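Local coordinates for protein succinate-semialdehyde dehydrogenase (Streptococcus pyogenes MGAS1882, PDB 4OGD) that catalyses the oxidation of succinic semialdehyde to succinate with NADP+ as the cofactor, at residues 50-55 and 94-99; 145-150 and 441-446; 57-62 and 168-173; 68-73 and 161-166. All blocks are in the same frame, centred on the assembly; numbering follows the deposited sequence.

How the contacts relate
Contacts 1, 3 and 4 join helices that flank the Rossmann-type sheet containing strands 124-128, 152-155 and 200-206, the part that binds the cofactor in aldehyde dehydrogenases; contact 2 joins the end of helix 136-148 to the loop 441-446. Helix 45-61 serves both contact 1 and contact 3, whose centres are about 13 Å apart, and Val-55 of contact 1 packs on Leu-170 of contact 3. Helix 161-173 is shared by contacts 3 and 4, their centres also about 13 Å apart, and a salt bridge from Arg-162 to Glu-169 joins them. Contact 2 touches contact 1 where Ile-147 packs on Leu-52 and Ala-99. Contacts 2 and 4 are the most distant pair, with centres about 25 Å apart.

Contact 1 of 4, residues 50-55 and 94-99; sequences AQLHQV and YYADKA
The helical segments 50-55 and 94-99, which bring Leu-52 and His-53 against Ala-96 and Asp-97, run nearly antiparallel, at 157°, with their axes 8.7 Å apart and the CA atoms of Leu-52 and Ala-96 separated by 6.2 Å. The short side chain of Ala-96 allows this approach, and its CB lies against the imidazole of His-53. This methyl is 3.4 Å from the centroid of the His-53 ring and 18° off its normal, a CH-pi contact over one face, displaced slightly toward the rim. At the ring edge, OD1 of Asp-97 stands 3.1 Å from CE1 of His-53, and the two side chains cross at about a right angle. The packing joins helix 45-61 to helix 78-103, two members of the helical layer of the cofactor-binding domain of the aldehyde dehydrogenase fold. ND1 of His-53 is hydrogen-bonded to Asp-93, one turn before Asp-97 on the same helix. On the buried side, Leu-52 has CG anti to its backbone N (chi1 -170°), and its CD2 methyl comes within 3.8 Å of the backbone N of Ala-96 and 4.1 Å of CB of Tyr-95. Leu-52 and Tyr-95 lie side by side and point the same way; the phenol leads away from helix 45-61, and its OH is hydrogen-bonded to the carbonyl of Ser-439.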
# COMPACT_ATOMS: atom_id res chain seq x y z
N ALA A 50 1.69 -27.86 -5.05
CA ALA A 50 2.62 -28.98 -5.12
C ALA A 50 4.00 -28.52 -5.56
O ALA A 50 5.02 -29.00 -5.05
CB ALA A 50 2.09 -30.05 -6.07
N GLN A 51 4.04 -27.61 -6.52
CA GLN A 51 5.31 -27.09 -7.02
C GLN A 51 6.06 -26.31 -5.94
O GLN A 51 7.28 -26.41 -5.84
CB GLN A 51 5.08 -26.24 -8.27
CG GLN A 51 4.70 -27.07 -9.50
CD GLN A 51 3.89 -26.28 -10.51
OE1 GLN A 51 3.78 -25.07 -10.41
NE2 GLN A 51 3.32 -26.98 -11.49
N LEU A 52 5.34 -25.54 -5.13
CA LEU A 52 5.97 -24.80 -4.04
C LEU A 52 6.51 -25.73 -2.94
O LEU A 52 7.59 -25.51 -2.40
CB LEU A 52 5.01 -23.75 -3.46
CG LEU A 52 5.62 -22.75 -2.48
CD1 LEU A 52 6.81 -22.02 -3.09
CD2 LEU A 52 4.55 -21.76 -2.02
N HIS A 53 5.76 -26.78 -2.62
CA HIS A 53 6.30 -27.82 -1.76
C HIS A 53 7.57 -28.44 -2.36
O HIS A 53 8.50 -28.77 -1.62
CB HIS A 53 5.25 -28.89 -1.49
CG HIS A 53 4.24 -28.51 -0.45
ND1 HIS A 53 4.60 -28.07 0.81
CD2 HIS A 53 2.89 -28.51 -0.47
CE1 HIS A 53 3.51 -27.82 1.52
NE2 HIS A 53 2.46 -28.08 0.76
N GLN A 54 7.61 -28.60 -3.68
CA GLN A 54 8.77 -29.21 -4.33
C GLN A 54 9.97 -28.26 -4.30
O GLN A 54 11.12 -28.70 -4.20
CB GLN A 54 8.44 -29.65 -5.77
CG GLN A 54 9.57 -30.43 -6.49
CD GLN A 54 9.97 -31.73 -5.76
OE1 GLN A 54 9.21 -32.27 -4.96
NE2 GLN A 54 11.16 -32.22 -6.05
N VAL A 55 9.70 -26.96 -4.35
CA VAL A 55 10.76 -25.98 -4.17
C VAL A 55 11.42 -26.20 -2.81
O VAL A 55 12.65 -26.27 -2.70
CB VAL A 55 10.25 -24.53 -4.29
CG1 VAL A 55 11.32 -23.55 -3.80
CG2 VAL A 55 9.88 -24.22 -5.72
N TYR A 94 4.94 -23.22 4.26
CA TYR A 94 3.89 -22.44 4.92
C TYR A 94 2.84 -21.95 3.93
O TYR A 94 1.65 -22.21 4.11
CB TYR A 94 4.52 -21.25 5.65
CG TYR A 94 3.56 -20.28 6.32
CD1 TYR A 94 3.25 -19.07 5.72
CD2 TYR A 94 3.00 -20.56 7.57
CE1 TYR A 94 2.40 -18.17 6.33
CE2 TYR A 94 2.15 -19.67 8.19
CZ TYR A 94 1.85 -18.47 7.56
OH TYR A 94 1.01 -17.59 8.19
N TYR A 95 3.26 -21.26 2.87
CA TYR A 95 2.28 -20.69 1.96
C TYR A 95 1.55 -21.75 1.13
O TYR A 95 0.38 -21.59 0.80
CB TYR A 95 2.91 -19.60 1.09
CG TYR A 95 3.03 -18.30 1.86
CD1 TYR A 95 1.89 -17.59 2.22
CD2 TYR A 95 4.27 -17.80 2.24
CE1 TYR A 95 1.98 -16.41 2.93
CE2 TYR A 95 4.37 -16.62 2.95
CZ TYR A 95 3.22 -15.93 3.30
OH TYR A 95 3.29 -14.75 4.01
N ALA A 96 2.24 -22.84 0.83
CA ALA A 96 1.56 -23.96 0.18
C ALA A 96 0.51 -24.58 1.10
O ALA A 96 -0.60 -24.93 0.67
CB ALA A 96 2.57 -25.00 -0.30
N ASP A 97 0.85 -24.72 2.39
CA ASP A 97 -0.08 -25.30 3.36
C ASP A 97 -1.25 -24.39 3.65
O ASP A 97 -2.37 -24.86 3.87
CB ASP A 97 0.63 -25.65 4.67
CG ASP A 97 1.46 -26.92 4.58
OD1 ASP A 97 1.25 -27.72 3.64
OD2 ASP A 97 2.32 -27.12 5.46
N LYS A 98 -1.00 -23.08 3.67
CA LYS A 98 -2.01 -22.11 4.04
C LYS A 98 -2.84 -21.63 2.85
O LYS A 98 -3.78 -20.86 3.03
CB LYS A 98 -1.37 -20.90 4.71
CG LYS A 98 -0.81 -21.16 6.10
CD LYS A 98 -1.92 -21.35 7.11
CE LYS A 98 -1.35 -21.70 8.48
NZ LYS A 98 -2.42 -21.87 9.50
N ALA A 99 -2.49 -22.09 1.65
CA ALA A 99 -3.10 -21.59 0.42
C ALA A 99 -4.63 -21.56 0.46
O ALA A 99 -5.24 -20.52 0.22
CB ALA A 99 -2.61 -22.38 -0.77

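Contact 2 of 4, residues 145-150 and 441-446; sequences NFIVGN and LGFTSF
Phe-443 and Phe-446 bury the most surface here, the first against the last turn of helix 136-148 and the second beside the side chains of Asn-145 and Asn-150. With CG anti to its backbone N (chi1 -173°), Phe-443 meets Ile-147 by the edge of its ring, CE1 lying 3.8 Å from the CG2 methyl, while its CZ is 4.2 Å from CB of Val-148. The other half of the contact is polar. Both N-H groups of Asn-150 ND2 are used: one bond runs almost straight, at 177°, to a lone pair of Asn-145 OD1, and the other goes to Phe-446 O at 3.0 Å, from well above the carbonyl plane. A water accepts from Phe-446 N at 3.0 Å and sits 2.9 Å from Asn-145 OD1. Gly-149, with positive phi, is the C-prime residue of the Schellman motif that ends the helix and leads the chain to Asn-150. Asn-145 ND2 turns back to the carbonyl of Val-141, and Asn-150 OD1 accepts from the backbone N atoms of Thr-122 and Gly-123. Around these segments, Phe-443 packs on Tyr-95, Phe-102 and Leu-103 of helix 78-103, and Ile-125 of strand 124-128 touches Asn-145, Asn-150 and Phe-446.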
# COMPACT_ATOMS: atom_id res chain seq x y z
N ASN A 145 3.02 -14.73 -3.69
CA ASN A 145 2.57 -14.34 -5.01
C ASN A 145 2.37 -15.52 -5.96
O ASN A 145 1.44 -15.54 -6.75
CB ASN A 145 3.49 -13.27 -5.61
CG ASN A 145 3.24 -11.90 -4.99
OD1 ASN A 145 2.20 -11.28 -5.23
ND2 ASN A 145 4.18 -11.42 -4.18
N PHE A 146 3.25 -16.52 -5.85
CA PHE A 146 3.12 -17.71 -6.67
C PHE A 146 1.81 -18.43 -6.34
O PHE A 146 1.07 -18.86 -7.23
CB PHE A 146 4.32 -18.62 -6.42
CG PHE A 146 4.30 -19.90 -7.22
CD1 PHE A 146 4.28 -19.87 -8.61
CD2 PHE A 146 4.35 -21.12 -6.57
CE1 PHE A 146 4.28 -21.05 -9.34
CE2 PHE A 146 4.35 -22.31 -7.30
CZ PHE A 146 4.31 -22.27 -8.68
N ILE A 147 1.51 -18.54 -5.05
CA ILE A 147 0.27 -19.17 -4.62
C ILE A 147 -1.00 -18.47 -5.17
O ILE A 147 -1.88 -19.13 -5.71
CB ILE A 147 0.21 -19.33 -3.08
CG1 ILE A 147 1.23 -20.38 -2.62
CG2 ILE A 147 -1.19 -19.70 -2.63
CD1 ILE A 147 1.02 -21.76 -3.27
N VAL A 148 -1.08 -17.15 -5.04
CA VAL A 148 -2.27 -16.45 -5.56
C VAL A 148 -2.33 -16.47 -7.09
O VAL A 148 -3.42 -16.41 -7.68
CB VAL A 148 -2.41 -15.00 -5.03
CG1 VAL A 148 -1.49 -14.06 -5.77
CG2 VAL A 148 -3.86 -14.52 -5.19
N GLY A 149 -1.17 -16.59 -7.73
CA GLY A 149 -1.12 -16.62 -9.18
C GLY A 149 -0.61 -15.35 -9.85
O GLY A 149 -1.00 -15.04 -10.96
N ASN A 150 0.24 -14.60 -9.15
CA ASN A 150 0.94 -13.45 -9.75
C ASN A 150 2.33 -13.90 -10.17
O ASN A 150 3.19 -14.12 -9.30
CB ASN A 150 1.13 -12.32 -8.73
CG ASN A 150 -0.16 -11.62 -8.34
OD1 ASN A 150 -1.12 -11.57 -9.10
ND2 ASN A 150 -0.19 -11.07 -7.13
N LEU A 441 -0.73 -11.42 6.67
CA LEU A 441 -0.63 -10.02 6.25
C LEU A 441 0.21 -9.91 4.98
O LEU A 441 -0.05 -9.07 4.12
CB LEU A 441 -0.03 -9.14 7.36
CG LEU A 441 -0.86 -9.01 8.64
CD1 LEU A 441 -0.21 -8.02 9.61
CD2 LEU A 441 -2.30 -8.59 8.33
N GLY A 442 1.22 -10.76 4.87
CA GLY A 442 2.09 -10.75 3.71
C GLY A 442 1.55 -11.52 2.51
O GLY A 442 2.24 -11.67 1.50
N PHE A 443 0.31 -12.00 2.62
CA PHE A 443 -0.31 -12.72 1.51
C PHE A 443 -1.11 -11.79 0.60
O PHE A 443 -1.24 -12.06 -0.60
CB PHE A 443 -1.20 -13.85 2.04
CG PHE A 443 -1.75 -14.73 0.96
CD1 PHE A 443 -0.94 -15.69 0.37
CD2 PHE A 443 -3.06 -14.60 0.53
CE1 PHE A 443 -1.43 -16.51 -0.63
CE2 PHE A 443 -3.56 -15.41 -0.47
CZ PHE A 443 -2.74 -16.37 -1.05
N THR A 444 -1.65 -10.70 1.14
CA THR A 444 -2.63 -9.91 0.38
C THR A 444 -2.11 -8.65 -0.29
O THR A 444 -2.89 -7.91 -0.89
CB THR A 444 -3.82 -9.53 1.26
OG1 THR A 444 -3.34 -8.93 2.46
CG2 THR A 444 -4.65 -10.77 1.61
N SER A 445 -0.80 -8.41 -0.23
CA SER A 445 -0.25 -7.15 -0.71
C SER A 445 -0.61 -6.85 -2.16
O SER A 445 -0.94 -5.70 -2.49
CB SER A 445 1.26 -7.12 -0.56
OG SER A 445 1.61 -7.23 0.80
N PHE A 446 -0.55 -7.86 -3.01
CA PHE A 446 -0.85 -7.67 -4.43
C PHE A 446 -2.02 -8.52 -4.90
O PHE A 446 -2.07 -8.97 -6.06
CB PHE A 446 0.42 -7.86 -5.27
CG PHE A 446 1.54 -6.95 -4.84
CD1 PHE A 446 1.52 -5.61 -5.18
CD2 PHE A 446 2.59 -7.44 -4.07
CE1 PHE A 446 2.53 -4.77 -4.79
CE2 PHE A 446 3.62 -6.60 -3.67
CZ PHE A 446 3.59 -5.25 -4.02
O HOH W 1 0.32 -10.70 -3.09

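Contact 3 of 4, residues 57-62 and 168-173; sequences NILRRD and EELVLE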
# COMPACT_ATOMS: atom_id res chain seq x y z
N ASN A 57 11.34 -28.94 -1.08
CA ASN A 57 11.97 -30.26 -1.14
C ASN A 57 13.37 -30.21 -1.76
O ASN A 57 14.31 -30.83 -1.24
CB ASN A 57 11.07 -31.20 -1.95
CG ASN A 57 11.43 -32.66 -1.77
OD1 ASN A 57 11.58 -33.39 -2.75
ND2 ASN A 57 11.53 -33.11 -0.53
N ILE A 58 13.50 -29.49 -2.86
CA ILE A 58 14.79 -29.36 -3.53
C ILE A 58 15.77 -28.54 -2.69
O ILE A 58 16.97 -28.83 -2.65
CB ILE A 58 14.65 -28.76 -4.93
CG1 ILE A 58 13.84 -29.70 -5.82
CG2 ILE A 58 16.03 -28.49 -5.55
CD1 ILE A 58 13.36 -29.05 -7.11
N LEU A 59 15.26 -27.51 -2.00
CA LEU A 59 16.08 -26.75 -1.07
C LEU A 59 16.63 -27.64 0.05
O LEU A 59 17.80 -27.52 0.43
CB LEU A 59 15.32 -25.56 -0.51
CG LEU A 59 15.21 -24.36 -1.45
CD1 LEU A 59 14.26 -23.33 -0.84
CD2 LEU A 59 16.58 -23.74 -1.71
N ARG A 60 15.79 -28.54 0.57
CA ARG A 60 16.25 -29.51 1.56
C ARG A 60 17.34 -30.42 0.99
O ARG A 60 18.39 -30.61 1.61
CB ARG A 60 15.09 -30.40 2.05
CG ARG A 60 14.13 -29.74 3.02
CD ARG A 60 13.13 -30.78 3.54
NE ARG A 60 12.27 -30.22 4.57
CZ ARG A 60 11.06 -29.70 4.35
NH1 ARG A 60 10.55 -29.69 3.13
NH2 ARG A 60 10.37 -29.19 5.36
N ARG A 61 17.06 -30.98 -0.18
CA ARG A 61 17.98 -31.91 -0.83
C ARG A 61 19.34 -31.28 -1.14
O ARG A 61 20.40 -31.89 -0.94
CB ARG A 61 17.34 -32.42 -2.14
CG ARG A 61 18.11 -33.57 -2.80
CD ARG A 61 17.59 -33.80 -4.20
NE ARG A 61 18.03 -32.74 -5.09
CZ ARG A 61 17.44 -32.42 -6.24
NH1 ARG A 61 16.35 -33.08 -6.63
NH2 ARG A 61 17.92 -31.43 -6.98
N ASP A 62 19.29 -30.05 -1.63
CA ASP A 62 20.50 -29.38 -2.10
C ASP A 62 20.90 -28.21 -1.21
O ASP A 62 21.48 -27.23 -1.70
CB ASP A 62 20.28 -28.87 -3.54
CG ASP A 62 20.15 -29.99 -4.55
OD1 ASP A 62 20.50 -31.13 -4.21
OD2 ASP A 62 19.71 -29.71 -5.68
N GLU A 168 15.74 -18.79 -9.94
CA GLU A 168 14.93 -19.11 -11.11
C GLU A 168 15.10 -20.58 -11.51
O GLU A 168 14.12 -21.26 -11.78
CB GLU A 168 15.29 -18.22 -12.30
CG GLU A 168 14.51 -18.59 -13.57
CD GLU A 168 14.92 -17.79 -14.79
OE1 GLU A 168 15.29 -16.61 -14.64
OE2 GLU A 168 14.89 -18.34 -15.90
N GLU A 169 16.34 -21.07 -11.51
CA GLU A 169 16.61 -22.46 -11.89
C GLU A 169 15.93 -23.44 -10.93
O GLU A 169 15.41 -24.48 -11.36
CB GLU A 169 18.12 -22.71 -11.95
CG GLU A 169 18.78 -22.05 -13.15
CD GLU A 169 20.29 -21.96 -13.05
OE1 GLU A 169 20.86 -22.34 -12.01
OE2 GLU A 169 20.91 -21.51 -14.04
N LEU A 170 15.96 -23.10 -9.64
CA LEU A 170 15.30 -23.89 -8.61
C LEU A 170 13.81 -24.05 -8.87
O LEU A 170 13.25 -25.16 -8.79
CB LEU A 170 15.52 -23.22 -7.25
CG LEU A 170 14.68 -23.66 -6.04
CD1 LEU A 170 14.98 -25.11 -5.65
CD2 LEU A 170 14.91 -22.74 -4.85
N VAL A 171 13.15 -22.94 -9.17
CA VAL A 171 11.70 -22.94 -9.36
C VAL A 171 11.31 -23.73 -10.62
O VAL A 171 10.32 -24.47 -10.61
CB VAL A 171 11.16 -21.49 -9.37
CG1 VAL A 171 9.73 -21.42 -9.88
CG2 VAL A 171 11.26 -20.90 -7.97
N LEU A 172 12.10 -23.60 -11.68
CA LEU A 172 11.91 -24.41 -12.87
C LEU A 172 12.15 -25.90 -12.58
O LEU A 172 11.38 -26.76 -13.02
CB LEU A 172 12.83 -23.93 -13.99
CG LEU A 172 12.48 -22.54 -14.52
CD1 LEU A 172 13.64 -21.99 -15.33
CD2 LEU A 172 11.22 -22.59 -15.37
N GLU A 173 13.20 -26.19 -11.82
CA GLU A 173 13.50 -27.57 -11.43
C GLU A 173 12.35 -28.21 -10.66
O GLU A 173 12.09 -29.41 -10.80
CB GLU A 173 14.79 -27.64 -10.61
CG GLU A 173 15.27 -29.09 -10.39
CD GLU A 173 16.54 -29.18 -9.55
OE1 GLU A 173 17.08 -28.13 -9.15
OE2 GLU A 173 16.99 -30.33 -9.31
O HOH W 2 19.01 -27.66 -7.28
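Arg-61, Asp-62 and Glu-173 form a salt-bridge network where the C-terminal ends of helices 45-61 and 161-173 meet in the helical layer of the Rossmann-type domain. The short helical segments are inclined at 116°, with their axes 10.5 Å apart. Arg-61 and Glu-173 reach toward each other tip to tip. NH2 of Arg-61 donates to OE2 of Glu-173 at 2.7 Å; the oxygen lies almost in the guanidinium plane, while the donor meets it on the syn side but well out of the carboxylate plane. The same guanidinium grips Asp-62 side-on: NE donates to OD1 at 3.1 Å in a nearly straight bond, and NH2 donates to OD2 at 2.8 Å. A bend in the arginine chain at chi3 (73°) turns NE back for this hold. Both protons of NH2 are thereby engaged, one with each acid. The carboxylates themselves come close, OD2 of Asp-62 standing 4.6 Å from OE2 of Glu-173, and the shared arginine probably offsets their repulsion. A water further joins them by donating 2.7 Å bonds to OD2 of Asp-62 and OE1 of Glu-173, and each of these two oxygens thus gains a proton donor. Beneath this polar network lies a buried apolar layer. Ile-58 and Leu-170 slide past each other in opposite directions, whereas Leu-59 crosses Leu-170 at about a right angle; Tyr-66 of helix 63-74 packs on both leucines. The two methyls of Leu-170 divide the work, CD2 meeting Leu-59 CD2 and CD1 resting 3.5 Å from Ile-58 CG2.

Contact 4 of 4, residues 68-73 and 161-166; sequences EIMTKD and PRSAQS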
# COMPACT_ATOMS: atom_id res chain seq x y z
N GLU A 68 26.20 -22.51 -0.13
CA GLU A 68 27.50 -22.09 -0.65
C GLU A 68 27.39 -21.00 -1.73
O GLU A 68 28.25 -20.11 -1.82
CB GLU A 68 28.31 -23.28 -1.17
CG GLU A 68 29.67 -22.86 -1.71
CD GLU A 68 30.60 -24.02 -2.00
OE1 GLU A 68 30.23 -25.19 -1.75
OE2 GLU A 68 31.73 -23.75 -2.48
N ILE A 69 26.34 -21.07 -2.55
CA ILE A 69 26.11 -20.05 -3.57
C ILE A 69 25.99 -18.68 -2.90
O ILE A 69 26.57 -17.69 -3.37
CB ILE A 69 24.85 -20.36 -4.38
CG1 ILE A 69 25.15 -21.47 -5.39
CG2 ILE A 69 24.34 -19.11 -5.11
CD1 ILE A 69 23.93 -21.98 -6.12
N MET A 70 25.28 -18.63 -1.78
CA MET A 70 25.12 -17.36 -1.08
C MET A 70 26.43 -16.87 -0.44
O MET A 70 26.78 -15.69 -0.54
CB MET A 70 24.01 -17.46 -0.03
CG MET A 70 22.65 -17.62 -0.65
SD MET A 70 21.36 -17.48 0.60
CE MET A 70 21.05 -19.21 0.97
N THR A 71 27.16 -17.78 0.19
CA THR A 71 28.47 -17.44 0.77
C THR A 71 29.44 -16.92 -0.30
O THR A 71 30.12 -15.90 -0.10
CB THR A 71 29.08 -18.65 1.48
OG1 THR A 71 28.27 -19.01 2.60
CG2 THR A 71 30.51 -18.34 1.94
N LYS A 72 29.52 -17.62 -1.43
CA LYS A 72 30.41 -17.19 -2.50
C LYS A 72 30.01 -15.87 -3.16
O LYS A 72 30.87 -15.14 -3.64
CB LYS A 72 30.61 -18.32 -3.53
CG LYS A 72 31.30 -19.57 -2.96
CD LYS A 72 32.74 -19.30 -2.55
CE LYS A 72 33.35 -20.44 -1.72
NZ LYS A 72 33.52 -21.71 -2.51
N ASP A 73 28.71 -15.55 -3.15
CA ASP A 73 28.23 -14.28 -3.71
C ASP A 73 28.53 -13.10 -2.78
O ASP A 73 29.12 -12.09 -3.18
CB ASP A 73 26.71 -14.31 -3.94
CG ASP A 73 26.32 -14.74 -5.36
OD1 ASP A 73 27.19 -14.98 -6.23
OD2 ASP A 73 25.10 -14.82 -5.61
N PRO A 161 24.47 -12.30 -8.36
CA PRO A 161 23.81 -12.78 -9.57
C PRO A 161 23.67 -14.30 -9.62
O PRO A 161 22.74 -14.78 -10.25
CB PRO A 161 24.72 -12.28 -10.69
CG PRO A 161 26.08 -12.22 -10.05
CD PRO A 161 25.85 -11.86 -8.61
N ARG A 162 24.57 -15.06 -8.99
CA ARG A 162 24.41 -16.51 -8.99
C ARG A 162 23.23 -16.92 -8.10
O ARG A 162 22.48 -17.83 -8.44
CB ARG A 162 25.70 -17.22 -8.55
CG ARG A 162 25.59 -18.74 -8.56
CD ARG A 162 25.27 -19.34 -9.93
NE ARG A 162 25.17 -20.79 -9.80
CZ ARG A 162 24.19 -21.53 -10.31
NH1 ARG A 162 23.22 -20.98 -11.03
NH2 ARG A 162 24.19 -22.84 -10.10
N SER A 163 23.07 -16.24 -6.97
CA SER A 163 21.91 -16.47 -6.11
C SER A 163 20.63 -16.25 -6.92
O SER A 163 19.71 -17.07 -6.89
CB SER A 163 21.94 -15.56 -4.88
OG SER A 163 23.11 -15.77 -4.09
N ALA A 164 20.59 -15.14 -7.66
CA ALA A 164 19.40 -14.75 -8.40
C ALA A 164 19.12 -15.74 -9.52
O ALA A 164 17.98 -16.16 -9.72
CB ALA A 164 19.58 -13.36 -8.98
N GLN A 165 20.15 -16.09 -10.27
CA GLN A 165 19.99 -17.01 -11.38
C GLN A 165 19.57 -18.40 -10.90
O GLN A 165 18.67 -19.02 -11.47
CB GLN A 165 21.31 -17.11 -12.15
CG GLN A 165 21.33 -18.22 -13.19
CD GLN A 165 22.71 -18.43 -13.77
OE1 GLN A 165 23.62 -18.92 -13.10
NE2 GLN A 165 22.87 -18.05 -15.04
N SER A 166 20.21 -18.88 -9.83
CA SER A 166 19.90 -20.20 -9.31
C SER A 166 18.50 -20.28 -8.71
O SER A 166 17.92 -21.36 -8.63
CB SER A 166 20.95 -20.63 -8.27
OG SER A 166 20.97 -19.76 -7.16
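Ser-163 places OG anti to its carbonyl carbon and beside its own backbone N (chi1 -60°), which sets two donors of one residue before Asp-73, whose chi1 of -93° swings CG well off a staggered position. OD2 of Asp-73 takes both: Ser-163 N donates from the syn side at 2.8 Å and Ser-163 OG from the anti side at 2.7 Å. The short segments 68-73 and 161-166 run at 151°, close to antiparallel, and Asp-73 of helix 63-74 thus meets the first turn of helix 161-173, which begins at Pro-161. One turn earlier on its helix, Ile-69 supplies the apolar part. Its CG2 methyl is 3.7 Å from Arg-162 CG, while CD1 lies over a face of the guanidinium and 3.8 Å from Ser-166 OG. The polar end of Arg-162 is held by Glu-169, and Ser-166 OG is hydrogen-bonded to Tyr-135 OH. OD1 of Asp-73 is bonded to Thr-5 of strand 4-7, and both carboxylate oxygens thus have partners. Asp-73, near the end of helix 63-74, faces the N-terminal turn of helix 161-173; the positive end of that helix dipole and the two donors of Ser-163 probably favour the carboxylate form.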